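Local coordinates for membrane-associated lipoprotein (Ureaplasma parvum, PDB 3K63), which is of unknown function but is probably held at the cell membrane by a lipid anchor, the piece here being its Lipoprotein_17 domain, at residues L13-D18 with Q49-N54; F19-F24 with S35-N40; L56-I61 with L83-K88; G68-A73 with G109-G114; N76-L81 with L97-G102. One frame throughout, in Å; residues are numbered along the deposited sequence.

Contact 1. Residues L13-D18 with Q49-N54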
# COMPACT_ATOMS: atom_id res chain seq x y z
N LEU A 13 -4.20 -7.22 0.91
CA LEU A 13 -4.87 -6.06 1.47
C LEU A 13 -6.37 -6.30 1.57
O LEU A 13 -6.95 -7.07 0.81
CB LEU A 13 -4.60 -4.83 0.59
CG LEU A 13 -4.87 -3.45 1.19
CD1 LEU A 13 -4.01 -3.23 2.43
CD2 LEU A 13 -4.57 -2.39 0.15
N LYS A 14 -7.00 -5.65 2.54
CA LYS A 14 -8.43 -5.78 2.77
C LYS A 14 -8.81 -7.15 3.34
O LYS A 14 -9.96 -7.38 3.72
CB LYS A 14 -9.19 -5.48 1.47
CG LYS A 14 -9.56 -4.00 1.32
CD LYS A 14 -10.16 -3.64 -0.04
CE LYS A 14 -9.07 -3.34 -1.07
NZ LYS A 14 -9.64 -2.93 -2.38
N ASP A 15 -7.84 -8.05 3.41
CA ASP A 15 -8.07 -9.38 3.96
C ASP A 15 -7.25 -9.49 5.25
O ASP A 15 -7.77 -9.32 6.35
CB ASP A 15 -7.62 -10.46 2.96
CG ASP A 15 -7.77 -11.88 3.51
OD1 ASP A 15 -8.58 -12.08 4.44
OD2 ASP A 15 -7.08 -12.79 2.99
N THR A 16 -5.95 -9.76 5.07
CA THR A 16 -5.02 -9.88 6.19
C THR A 16 -4.87 -8.58 6.95
O THR A 16 -4.75 -8.59 8.18
CB THR A 16 -3.64 -10.29 5.71
OG1 THR A 16 -3.76 -11.35 4.76
CG2 THR A 16 -2.80 -10.75 6.91
N PHE A 17 -4.83 -7.47 6.23
CA PHE A 17 -4.68 -6.17 6.88
C PHE A 17 -5.20 -5.04 6.01
O PHE A 17 -5.49 -5.20 4.83
CB PHE A 17 -3.21 -5.89 7.19
CG PHE A 17 -2.38 -5.55 5.98
CD1 PHE A 17 -2.12 -6.52 5.01
CD2 PHE A 17 -1.87 -4.26 5.79
CE1 PHE A 17 -1.36 -6.21 3.88
CE2 PHE A 17 -1.11 -3.95 4.65
CZ PHE A 17 -0.86 -4.93 3.70
N ASP A 18 -5.29 -3.88 6.64
CA ASP A 18 -5.70 -2.67 5.98
C ASP A 18 -4.81 -1.59 6.55
O ASP A 18 -4.16 -1.80 7.59
CB ASP A 18 -7.16 -2.35 6.29
CG ASP A 18 -8.13 -3.15 5.44
OD1 ASP A 18 -7.93 -3.23 4.21
OD2 ASP A 18 -9.12 -3.69 6.00
N GLN A 49 -3.73 -4.74 11.35
CA GLN A 49 -3.49 -6.14 11.04
C GLN A 49 -4.63 -6.94 11.64
O GLN A 49 -4.76 -7.03 12.87
CB GLN A 49 -2.15 -6.61 11.60
CG GLN A 49 -1.75 -7.96 11.05
CD GLN A 49 -0.35 -8.36 11.44
OE1 GLN A 49 0.51 -7.50 11.65
NE2 GLN A 49 -0.10 -9.67 11.53
N HIS A 50 -5.45 -7.51 10.78
CA HIS A 50 -6.60 -8.30 11.20
C HIS A 50 -6.27 -9.74 11.51
O HIS A 50 -6.83 -10.32 12.43
CB HIS A 50 -7.66 -8.28 10.10
CG HIS A 50 -8.00 -6.91 9.62
ND1 HIS A 50 -8.29 -6.64 8.30
CD2 HIS A 50 -8.09 -5.73 10.28
CE1 HIS A 50 -8.55 -5.35 8.16
NE2 HIS A 50 -8.43 -4.78 9.35
N LYS A 51 -5.36 -10.33 10.75
CA LYS A 51 -5.01 -11.73 10.96
C LYS A 51 -3.52 -12.01 11.11
O LYS A 51 -2.67 -11.20 10.74
CB LYS A 51 -5.61 -12.56 9.81
CG LYS A 51 -6.98 -12.05 9.42
CD LYS A 51 -7.87 -13.08 8.74
CE LYS A 51 -7.40 -13.43 7.33
NZ LYS A 51 -8.40 -14.31 6.64
N TYR A 52 -3.21 -13.17 11.68
CA TYR A 52 -1.83 -13.59 11.91
C TYR A 52 -1.03 -12.64 12.80
O TYR A 52 0.20 -12.63 12.71
CB TYR A 52 -1.08 -13.75 10.58
CG TYR A 52 -1.73 -14.64 9.54
CD1 TYR A 52 -2.13 -15.95 9.84
CD2 TYR A 52 -1.95 -14.17 8.24
CE1 TYR A 52 -2.74 -16.76 8.86
CE2 TYR A 52 -2.55 -14.96 7.26
CZ TYR A 52 -2.94 -16.25 7.58
OH TYR A 52 -3.58 -17.01 6.61
N GLN A 53 -1.68 -11.85 13.66
CA GLN A 53 -0.87 -10.96 14.49
C GLN A 53 -0.05 -11.70 15.55
O GLN A 53 0.80 -11.09 16.21
CB GLN A 53 -1.69 -9.85 15.16
CG GLN A 53 -3.20 -10.00 15.25
CD GLN A 53 -3.89 -8.71 15.73
OE1 GLN A 53 -3.23 -7.70 16.00
NE2 GLN A 53 -5.23 -8.73 15.81
N ASN A 54 -0.30 -12.99 15.72
CA ASN A 54 0.48 -13.76 16.69
C ASN A 54 1.79 -14.19 16.02
O ASN A 54 2.86 -14.14 16.64
CB ASN A 54 -0.30 -15.00 17.14
CG ASN A 54 -1.14 -14.77 18.40
OD1 ASN A 54 -2.10 -15.49 18.66
ND2 ASN A 54 -0.77 -13.76 19.18
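Thr16 O takes two backbone N-H groups from the 49-54 loop, and this fork is the centre of the contact. His50 N lies 2.9 Å from Thr16 O, tilted 20° from the carbonyl plane, while Lys51 N, 3.2 Å from Thr16 O, lies in that plane on a lone pair. The side chains of the same two donors reach Asp15. Lys51 NZ forms a salt bridge with Asp15 OD1 at 3.1 Å, approaching on the syn side of the carboxylate, and His50 ND1 gives a weak, long bond of 3.4 Å to Asp15 O. Phe17 CA sits over a face of the His50 ring, a CH-pi contact 4.3 Å from the centroid. Within its own segment Gln49 NE2 donates to Lys51 O at 3.1 Å, and it also bonds to Leu56 O. Two further polar ends have partners beyond the two segments: Asp18 OD1 with Tyr29 OH, and Thr16 OG1 with Arg12 N. Phe17 and Gln49 form an antiparallel non-hydrogen-bonded pair at the end of the two-stranded sheet, where strand 17-21 begins and strand 45-49 ends, with Thr16 and Phe17 resting on Ile58 of strand 56-64.

Contact 2. Residues F19-F24 with S35-N40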
# COMPACT_ATOMS: atom_id res chain seq x y z
N PHE A 19 -4.74 -0.46 5.88
CA PHE A 19 -3.92 0.63 6.38
C PHE A 19 -4.74 1.90 6.28
O PHE A 19 -5.73 1.98 5.54
CB PHE A 19 -2.63 0.79 5.57
CG PHE A 19 -2.85 1.19 4.14
CD1 PHE A 19 -2.84 0.23 3.12
CD2 PHE A 19 -3.06 2.52 3.80
CE1 PHE A 19 -3.04 0.59 1.79
CE2 PHE A 19 -3.27 2.90 2.47
CZ PHE A 19 -3.25 1.94 1.46
N LYS A 20 -4.34 2.88 7.05
CA LYS A 20 -5.02 4.14 7.04
C LYS A 20 -3.86 5.11 7.18
O LYS A 20 -2.92 4.86 7.93
CB LYS A 20 -5.98 4.23 8.23
CG LYS A 20 -7.25 5.01 7.91
CD LYS A 20 -8.32 4.97 9.01
CE LYS A 20 -7.98 5.92 10.16
NZ LYS A 20 -9.03 5.86 11.22
N LEU A 21 -3.91 6.19 6.41
CA LEU A 21 -2.86 7.19 6.44
C LEU A 21 -3.19 8.34 7.37
O LEU A 21 -4.29 8.90 7.34
CB LEU A 21 -2.62 7.74 5.03
CG LEU A 21 -1.51 7.13 4.18
CD1 LEU A 21 -1.83 5.69 3.84
CD2 LEU A 21 -1.36 7.98 2.90
N ALA A 22 -2.23 8.70 8.21
CA ALA A 22 -2.41 9.79 9.15
C ALA A 22 -2.90 11.08 8.48
O ALA A 22 -3.49 11.94 9.13
CB ALA A 22 -1.09 10.06 9.88
N ALA A 23 -2.66 11.20 7.18
CA ALA A 23 -3.05 12.39 6.44
C ALA A 23 -4.50 12.34 5.95
O ALA A 23 -5.12 13.38 5.75
CB ALA A 23 -2.10 12.60 5.27
N PHE A 24 -5.04 11.14 5.78
CA PHE A 24 -6.42 11.02 5.32
C PHE A 24 -7.22 10.05 6.18
O PHE A 24 -7.86 9.14 5.66
CB PHE A 24 -6.46 10.56 3.87
CG PHE A 24 -5.59 11.36 2.95
CD1 PHE A 24 -4.52 10.77 2.29
CD2 PHE A 24 -5.83 12.72 2.76
CE1 PHE A 24 -3.70 11.51 1.46
CE2 PHE A 24 -5.03 13.48 1.93
CZ PHE A 24 -3.95 12.87 1.28
N SER A 35 -1.34 8.87 -6.37
CA SER A 35 -0.43 9.99 -6.17
C SER A 35 -0.63 10.68 -4.83
O SER A 35 0.35 11.11 -4.21
CB SER A 35 -0.55 11.00 -7.33
OG SER A 35 -1.86 11.55 -7.42
N GLN A 36 -1.87 10.79 -4.36
CA GLN A 36 -2.14 11.41 -3.06
C GLN A 36 -1.48 10.59 -1.94
O GLN A 36 -0.86 11.14 -1.03
CB GLN A 36 -3.65 11.48 -2.79
CG GLN A 36 -4.44 12.40 -3.72
CD GLN A 36 -5.92 12.28 -3.50
OE1 GLN A 36 -6.58 11.36 -3.99
NE2 GLN A 36 -6.46 13.21 -2.71
N ILE A 37 -1.62 9.27 -2.01
CA ILE A 37 -1.05 8.39 -1.00
C ILE A 37 0.48 8.45 -1.00
O ILE A 37 1.12 8.54 0.04
CB ILE A 37 -1.53 6.92 -1.22
CG1 ILE A 37 -3.03 6.84 -0.90
CG2 ILE A 37 -0.72 5.96 -0.34
CD1 ILE A 37 -3.70 5.53 -1.33
N TYR A 38 1.06 8.43 -2.20
CA TYR A 38 2.50 8.49 -2.38
C TYR A 38 3.12 9.78 -1.81
O TYR A 38 4.24 9.77 -1.31
CB TYR A 38 2.79 8.42 -3.88
CG TYR A 38 4.25 8.58 -4.25
CD1 TYR A 38 5.10 7.49 -4.31
CD2 TYR A 38 4.77 9.83 -4.57
CE1 TYR A 38 6.44 7.63 -4.68
CE2 TYR A 38 6.09 9.99 -4.94
CZ TYR A 38 6.93 8.89 -5.00
OH TYR A 38 8.26 9.04 -5.36
N LYS A 39 2.39 10.89 -1.89
CA LYS A 39 2.88 12.18 -1.42
C LYS A 39 2.52 12.51 0.03
O LYS A 39 2.92 13.55 0.55
CB LYS A 39 2.35 13.29 -2.34
CG LYS A 39 2.95 13.23 -3.72
CD LYS A 39 2.44 14.30 -4.65
CE LYS A 39 3.34 14.35 -5.90
NZ LYS A 39 2.99 15.39 -6.92
N ASN A 40 1.78 11.62 0.67
CA ASN A 40 1.36 11.89 2.03
C ASN A 40 1.59 10.82 3.06
O ASN A 40 1.20 11.02 4.20
CB ASN A 40 -0.12 12.29 2.05
CG ASN A 40 -0.36 13.58 1.32
OD1 ASN A 40 -0.04 14.67 1.81
ND2 ASN A 40 -0.92 13.48 0.12
O HOH W 1 0.04 9.96 6.47
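Phe24 and Leu21 pack against Asn40 and Ile37 in a mainly apolar contact between a strand end and a helix: strand 17-21, with the type I turn Leu21 to Phe24 that follows it, meets helix 34-40. The turn is closed by Phe24 N bonding to Leu21 O at 2.8 Å, and it presents Ala23 and Phe24 to the helix. The Phe24 ring points its CE1-CZ edge at Asn40, with CZ 3.3 Å from Asn40 ND2, and ring and amide planes stand 79° apart. Behind the ring, Ala23 CB covers the centre of one face from 4.1 Å above the plane, and the same methyl lies 3.8 Å from Asn40 CB. The second patch is smaller. Leu21 CD2 touches Ile37 CG2 at 3.9 Å, the two side chains crossing at about a right angle, and Phe63 of strand 56-64 touches both of them. At the ring edge the Asn40 amide is held by ND2 donating to Gln36 O at 2.6 Å, one helical turn back; chi1 of -65° sets CG beside the backbone N. One water joins the two backbones, donating to Asn40 O at 2.8 Å and accepting a weak bond from Ala23 N. Across the two segments the contact thus rests on carbon contacts and on this water, while ND2 spends an N-H on Gln36 O of its own helix. The chemistry is that of apolar contacts from Leu21, Ala23 and Phe24, with a ring edge set against an amide and a water link that is weak at its Ala23 end.

Contact 3. Residues L56-I61 with L83-K88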
# COMPACT_ATOMS: atom_id res chain seq x y z
N LEU A 56 2.92 -12.96 12.64
CA LEU A 56 3.53 -11.99 11.73
C LEU A 56 3.35 -10.51 12.02
O LEU A 56 2.37 -10.10 12.66
CB LEU A 56 2.98 -12.31 10.34
CG LEU A 56 2.92 -11.30 9.21
CD1 LEU A 56 4.19 -11.46 8.41
CD2 LEU A 56 1.70 -11.56 8.34
N ASP A 57 4.31 -9.71 11.58
CA ASP A 57 4.17 -8.26 11.71
C ASP A 57 4.28 -7.71 10.30
O ASP A 57 5.23 -8.02 9.57
CB ASP A 57 5.26 -7.60 12.54
CG ASP A 57 5.02 -6.09 12.66
OD1 ASP A 57 3.88 -5.72 13.01
OD2 ASP A 57 5.95 -5.28 12.39
N ILE A 58 3.30 -6.90 9.93
CA ILE A 58 3.25 -6.31 8.60
C ILE A 58 3.40 -4.80 8.66
O ILE A 58 2.59 -4.12 9.30
CB ILE A 58 1.92 -6.56 7.92
CG1 ILE A 58 1.67 -8.06 7.70
CG2 ILE A 58 1.90 -5.81 6.61
CD1 ILE A 58 0.27 -8.35 7.11
N LYS A 59 4.40 -4.28 7.96
CA LYS A 59 4.63 -2.84 7.88
C LYS A 59 4.72 -2.43 6.43
O LYS A 59 5.29 -3.16 5.61
CB LYS A 59 5.95 -2.45 8.52
CG LYS A 59 6.00 -2.43 10.05
CD LYS A 59 5.00 -1.45 10.65
CE LYS A 59 5.24 -1.30 12.16
NZ LYS A 59 5.18 -2.59 12.92
N ILE A 60 4.16 -1.29 6.08
CA ILE A 60 4.29 -0.81 4.71
C ILE A 60 5.39 0.23 4.88
O ILE A 60 5.20 1.24 5.55
CB ILE A 60 3.01 -0.13 4.23
CG1 ILE A 60 1.92 -1.18 4.03
CG2 ILE A 60 3.29 0.66 2.96
CD1 ILE A 60 0.51 -0.59 3.79
N ILE A 61 6.56 -0.01 4.32
CA ILE A 61 7.64 0.96 4.49
C ILE A 61 7.70 2.01 3.36
O ILE A 61 8.23 3.11 3.56
CB ILE A 61 9.01 0.24 4.70
CG1 ILE A 61 9.44 -0.49 3.43
CG2 ILE A 61 8.88 -0.77 5.83
CD1 ILE A 61 10.80 -1.23 3.59
N LEU A 83 6.62 -3.91 1.48
CA LEU A 83 6.37 -4.42 2.82
C LEU A 83 7.54 -4.97 3.58
O LEU A 83 8.51 -5.47 3.00
CB LEU A 83 5.33 -5.52 2.75
CG LEU A 83 4.04 -5.24 2.00
CD1 LEU A 83 3.31 -6.56 1.74
CD2 LEU A 83 3.19 -4.28 2.82
N MSE A 84 7.46 -4.88 4.90
CA MSE A 84 8.48 -5.45 5.76
C MSE A 84 7.69 -6.45 6.59
O MSE A 84 6.75 -6.08 7.29
CB MSE A 84 9.10 -4.40 6.67
CG MSE A 84 10.18 -4.97 7.54
SE MSE A 84 11.14 -3.67 8.58
CE MSE A 84 9.65 -3.13 9.70
N LEU A 85 8.06 -7.72 6.49
CA LEU A 85 7.37 -8.78 7.22
C LEU A 85 8.28 -9.40 8.27
O LEU A 85 9.33 -9.95 7.94
CB LEU A 85 6.89 -9.86 6.24
CG LEU A 85 6.10 -9.34 5.03
CD1 LEU A 85 5.87 -10.46 4.04
CD2 LEU A 85 4.79 -8.76 5.50
N THR A 86 7.88 -9.29 9.54
CA THR A 86 8.70 -9.87 10.60
C THR A 86 8.12 -11.19 11.10
O THR A 86 6.94 -11.28 11.45
CB THR A 86 8.83 -8.93 11.79
OG1 THR A 86 9.41 -7.69 11.37
CG2 THR A 86 9.71 -9.55 12.85
N ASP A 87 8.95 -12.22 11.10
CA ASP A 87 8.56 -13.54 11.54
C ASP A 87 8.72 -13.47 13.05
O ASP A 87 9.83 -13.42 13.57
CB ASP A 87 9.53 -14.58 10.96
CG ASP A 87 9.15 -16.00 11.31
OD1 ASP A 87 8.52 -16.20 12.37
OD2 ASP A 87 9.50 -16.92 10.52
N LYS A 88 7.60 -13.45 13.77
CA LYS A 88 7.64 -13.34 15.22
C LYS A 88 8.22 -14.52 15.99
O LYS A 88 8.48 -14.39 17.19
CB LYS A 88 6.24 -12.99 15.73
CG LYS A 88 5.85 -11.57 15.41
CD LYS A 88 4.51 -11.18 16.01
CE LYS A 88 4.24 -9.68 15.86
NZ LYS A 88 2.86 -9.33 16.31
O HOH W 2 7.66 -5.96 10.10
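Ile60 CG1 and Leu83 CD2 meet at 3.6 Å on the buried side of two paired strands, where Leu56, Ile58 and Leu85 complete a continuous apolar layer. Leu85 reaches two neighbours at once: CD2 lies 3.9 Å from Ile58 CG1, the two side chains running side by side in the same direction, and its CB lies 3.8 Å from Leu56 CD1. Phe17, Phe19, Ile11 and Phe4 press on this layer from elsewhere in the chain. The backbones pair as adjacent strands of the three-stranded antiparallel sheet 56-64, 79-87, 93-100, their axes 4.7 Å apart at closest and running at 160° to each other. Asp57 with Thr86 and Lys59 with Met84 are the hydrogen-bonded pairs, each giving two N-H to O bonds; in the first, both donors lie in the carbonyl plane on a lone pair. The opposite face, bearing the side chains of these four residues, is more open to solvent and carries polar groups and a water, though its carbon contacts are as close. Here Lys59 bends back along its own strand, and NZ makes a salt bridge with Asp57 OD2 at 2.8 Å, using that oxygen's syn lone pair. Lys59 CG lies 3.7 Å from CE of Met84, a selenomethionine in the crystal, whose CB is met by Ile61 CG2 across the strands. A water sits among Asp57 OD2, Met84 O and Thr86 OG1, 2.8 Å from the hydroxyl. At the far end Lys88 stretches past Leu56, its CE 3.7 Å from Leu56 O, and its NZ bonds to Gln53 O.

Contact 4. Residues G68-A73 with G109-G114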
# COMPACT_ATOMS: atom_id res chain seq x y z
N GLY A 68 6.80 3.58 -11.90
CA GLY A 68 7.73 4.66 -11.66
C GLY A 68 7.19 6.07 -11.87
O GLY A 68 7.89 7.03 -11.58
N ASP A 69 5.97 6.21 -12.39
CA ASP A 69 5.42 7.55 -12.58
C ASP A 69 3.92 7.58 -12.28
O ASP A 69 3.17 6.68 -12.68
CB ASP A 69 5.71 8.05 -14.01
CG ASP A 69 4.54 7.81 -14.98
OD1 ASP A 69 4.29 6.64 -15.36
OD2 ASP A 69 3.90 8.81 -15.36
N PHE A 70 3.49 8.63 -11.58
CA PHE A 70 2.10 8.83 -11.16
C PHE A 70 0.99 8.68 -12.23
O PHE A 70 -0.03 8.04 -11.96
CB PHE A 70 1.96 10.20 -10.50
CG PHE A 70 1.73 11.34 -11.48
CD1 PHE A 70 2.80 11.97 -12.11
CD2 PHE A 70 0.44 11.78 -11.75
CE1 PHE A 70 2.58 13.03 -12.98
CE2 PHE A 70 0.21 12.84 -12.62
CZ PHE A 70 1.28 13.47 -13.24
N GLY A 71 1.17 9.26 -13.41
CA GLY A 71 0.13 9.14 -14.42
C GLY A 71 -0.30 7.71 -14.68
O GLY A 71 -1.50 7.39 -14.74
N SER A 72 0.69 6.83 -14.80
CA SER A 72 0.45 5.41 -15.05
C SER A 72 -0.33 4.77 -13.90
O SER A 72 -1.24 3.97 -14.10
CB SER A 72 1.79 4.69 -15.24
OG SER A 72 1.61 3.35 -15.65
N ALA A 73 0.05 5.14 -12.68
CA ALA A 73 -0.59 4.62 -11.49
C ALA A 73 -1.99 5.21 -11.31
O ALA A 73 -2.93 4.49 -10.97
CB ALA A 73 0.28 4.94 -10.27
N GLY A 109 -4.89 10.13 -15.81
CA GLY A 109 -3.84 10.09 -14.81
C GLY A 109 -3.52 11.42 -14.16
O GLY A 109 -2.54 11.54 -13.43
N VAL A 110 -4.33 12.44 -14.42
CA VAL A 110 -4.09 13.75 -13.83
C VAL A 110 -4.16 13.60 -12.31
O VAL A 110 -4.98 12.84 -11.82
CB VAL A 110 -5.14 14.78 -14.34
CG1 VAL A 110 -6.52 14.18 -14.23
CG2 VAL A 110 -5.05 16.08 -13.55
N ASP A 111 -3.32 14.32 -11.56
CA ASP A 111 -3.33 14.21 -10.10
C ASP A 111 -4.23 15.21 -9.38
O ASP A 111 -4.83 16.08 -10.01
CB ASP A 111 -1.90 14.31 -9.53
CG ASP A 111 -1.30 15.70 -9.67
OD1 ASP A 111 -2.02 16.63 -10.10
OD2 ASP A 111 -0.10 15.87 -9.34
N GLU A 112 -4.30 15.08 -8.06
CA GLU A 112 -5.14 15.91 -7.20
C GLU A 112 -4.90 17.42 -7.33
O GLU A 112 -5.69 18.23 -6.84
CB GLU A 112 -4.96 15.51 -5.73
CG GLU A 112 -3.59 15.87 -5.18
CD GLU A 112 -2.56 14.79 -5.44
OE1 GLU A 112 -2.69 14.05 -6.44
OE2 GLU A 112 -1.60 14.68 -4.64
N ASN A 113 -3.79 17.80 -7.96
CA ASN A 113 -3.48 19.21 -8.13
C ASN A 113 -3.55 19.60 -9.60
O ASN A 113 -2.92 20.56 -10.04
CB ASN A 113 -2.09 19.51 -7.52
CG ASN A 113 -2.15 19.64 -6.01
OD1 ASN A 113 -1.26 19.18 -5.29
ND2 ASN A 113 -3.21 20.29 -5.52
N GLY A 114 -4.33 18.84 -10.36
CA GLY A 114 -4.51 19.12 -11.78
C GLY A 114 -3.39 18.82 -12.76
O GLY A 114 -3.56 19.03 -13.95
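Phe70 reaches from the first turn of helix 70-76 to the backbone of the C-terminal loop, its CE2 3.1 Å from Gly109 O. The carbonyl approaches the ring obliquely. Farther along the loop, Asp111 CB lies 4.0 Å from the same CE2, and ring and carboxylate planes are 34° apart. Both side chains take the crowded position between backbone N and carbonyl carbon. For Phe70, chi1 is 85°, which sets CG on the loop side of the helix start, just after Asp69 at the N-cap position. For Asp111, chi1 puts CG in the same position, and OD1 accepts from Asn113 N at 3.0 Å, an Asx turn, with the donor 66° out of the carboxylate plane. Thr115 N is a further donor to OD1. A type I turn over the same residues is closed by Gly114 N bonding to Asp111 O at 2.8 Å. Closer to the helix, Gly71 and Gly109 have their CA atoms 4.1 Å apart, and Gly109 CA makes a CA-H...O contact with Gly71 O at 3.6 Å. A CB on Gly109 would point at the helix and collide with Gly71 O, and its backbone angles by themselves call for glycine. The chemistry is thus a ring carbon close to one carbonyl oxygen and a CA-H...O contact to another; the loop's own hydrogen bonds shape it, and Asn74 ND2 to Gly109 O ties it to the helix.

Contact 5. Residues N76-L81 with L97-G102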
# COMPACT_ATOMS: atom_id res chain seq x y z
N ASN A 76 -4.63 3.41 -13.49
CA ASN A 76 -5.04 2.08 -13.02
C ASN A 76 -5.44 2.06 -11.54
O ASN A 76 -5.80 1.01 -11.02
CB ASN A 76 -3.90 1.07 -13.22
CG ASN A 76 -3.35 1.06 -14.63
OD1 ASN A 76 -2.14 0.93 -14.84
ND2 ASN A 76 -4.24 1.19 -15.62
N GLY A 77 -5.38 3.20 -10.87
CA GLY A 77 -5.73 3.23 -9.46
C GLY A 77 -4.97 2.13 -8.73
O GLY A 77 -5.51 1.42 -7.87
N THR A 78 -3.69 2.03 -9.08
CA THR A 78 -2.79 1.02 -8.53
C THR A 78 -1.56 1.56 -7.79
O THR A 78 -1.10 2.67 -8.05
CB THR A 78 -2.32 0.13 -9.67
OG1 THR A 78 -3.46 -0.40 -10.35
CG2 THR A 78 -1.45 -1.00 -9.14
N LEU A 79 -1.04 0.76 -6.87
CA LEU A 79 0.14 1.12 -6.10
C LEU A 79 0.93 -0.14 -5.83
O LEU A 79 0.39 -1.25 -5.84
CB LEU A 79 -0.24 1.76 -4.76
CG LEU A 79 -0.62 3.24 -4.68
CD1 LEU A 79 -1.28 3.48 -3.33
CD2 LEU A 79 0.60 4.13 -4.84
N LYS A 80 2.23 0.03 -5.61
CA LYS A 80 3.11 -1.08 -5.31
C LYS A 80 3.48 -0.85 -3.85
O LYS A 80 4.11 0.15 -3.51
CB LYS A 80 4.34 -0.98 -6.22
CG LYS A 80 5.29 -2.16 -6.14
CD LYS A 80 6.43 -2.14 -7.19
CE LYS A 80 5.90 -2.44 -8.59
NZ LYS A 80 6.98 -2.49 -9.64
N LEU A 81 3.03 -1.75 -2.99
CA LEU A 81 3.31 -1.64 -1.56
C LEU A 81 4.59 -2.37 -1.17
O LEU A 81 4.70 -3.59 -1.31
CB LEU A 81 2.15 -2.22 -0.75
CG LEU A 81 1.03 -1.28 -0.34
CD1 LEU A 81 0.32 -0.77 -1.57
CD2 LEU A 81 0.06 -2.02 0.60
N LEU A 97 7.33 -6.96 -2.07
CA LEU A 97 6.62 -5.94 -2.83
C LEU A 97 5.28 -6.56 -3.22
O LEU A 97 5.24 -7.66 -3.75
CB LEU A 97 7.43 -5.54 -4.06
CG LEU A 97 8.81 -4.96 -3.73
CD1 LEU A 97 9.63 -4.85 -5.01
CD2 LEU A 97 8.68 -3.58 -3.09
N LEU A 98 4.18 -5.86 -2.96
CA LEU A 98 2.85 -6.37 -3.28
C LEU A 98 2.08 -5.32 -4.08
O LEU A 98 1.93 -4.19 -3.63
CB LEU A 98 2.09 -6.68 -1.99
CG LEU A 98 0.58 -6.92 -2.04
CD1 LEU A 98 0.29 -8.27 -2.63
CD2 LEU A 98 0.01 -6.84 -0.65
N GLU A 99 1.59 -5.69 -5.25
CA GLU A 99 0.86 -4.74 -6.08
C GLU A 99 -0.65 -4.77 -5.82
O GLU A 99 -1.28 -5.79 -6.02
CB GLU A 99 1.13 -5.03 -7.55
CG GLU A 99 0.54 -4.01 -8.50
CD GLU A 99 1.17 -4.11 -9.87
OE1 GLU A 99 2.41 -4.04 -9.96
OE2 GLU A 99 0.41 -4.24 -10.86
N VAL A 100 -1.22 -3.65 -5.37
CA VAL A 100 -2.65 -3.62 -5.11
C VAL A 100 -3.38 -2.53 -5.88
O VAL A 100 -2.85 -1.44 -6.11
CB VAL A 100 -2.96 -3.45 -3.63
CG1 VAL A 100 -2.02 -4.30 -2.82
CG2 VAL A 100 -2.85 -2.00 -3.24
N SER A 101 -4.61 -2.84 -6.28
CA SER A 101 -5.43 -1.92 -7.03
C SER A 101 -6.68 -1.57 -6.23
O SER A 101 -6.82 -1.99 -5.08
CB SER A 101 -5.83 -2.56 -8.35
OG SER A 101 -6.45 -3.80 -8.09
N GLY A 102 -7.58 -0.80 -6.84
CA GLY A 102 -8.80 -0.44 -6.14
C GLY A 102 -8.76 0.97 -5.58
O GLY A 102 -9.66 1.37 -4.82
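Leu79 and Val100 form a hydrogen-bonded pair near the open end of an antiparallel beta hairpin, strands 79-87 and 93-100, the latter being an outermost strand of the three-stranded sheet. Backbone bonds come first. Leu79 N to Val100 O measures 2.9 Å, as does Val100 N to Leu79 O, and both are nearly along the C=O axis. Leu81 and Leu98 are bonded in both directions too, with Leu81 N 2.8 Å from Leu98 O, but there the donors are tilted from the carbonyl planes. Between these pairs, Lys80 and Glu99 face each other as a non-hydrogen-bonded pair, and CA-H...O contacts such as Glu99 CA to Leu79 O supplement the ladder. Apolar contacts lie on the face of Leu79, Leu81, Leu98 and Val100. There Leu81 CD1 touches Val100 CG2 at 3.8 Å, the two side chains crossing at about a right angle, and Ile60 and Phe63 of strand 56-64 adjoin Leu81. Just before the ladder, Thr78 CG2, set anti to its backbone N, rests 3.7 Å from Glu99 CG and 3.4 Å from Val100 O. Charged groups are near but not joined: Lys80 NZ stays 4.8 Å from Glu99 OE1 and bonds instead to Pro66 O. Polar chemistry closes the account where helix 70-76 gives way to the strand. Gly77, with positive phi, makes the exit, and Thr78 OG1 donates to Asn76 O over 2.8 Å from above the carbonyl plane, 71° out of it.

How the contacts relate
From the N terminus, contact 1 opens first and closes at 49-54, and the loop it makes holds all of contact 2, which closes at 35-40; both use strand 17-21. Contact 3 opens at 56-61, after contact 1 has closed. Contacts 4 and 5 open before it closes at 83-88 and close after it, so both cross it. Contact 5 lies wholly within the span of contact 4, which closes last, at 109-114. Contacts 3 and 5 share strand 79-87 and assemble the three-stranded sheet. Phe19 packs on Ile60, linking contacts 2 and 3, while Ser35 OG bonds Glu112 OE1, linking helix 34-40 to the C-terminal loop. Contacts 1 and 4 lie about 29 Å apart between centres.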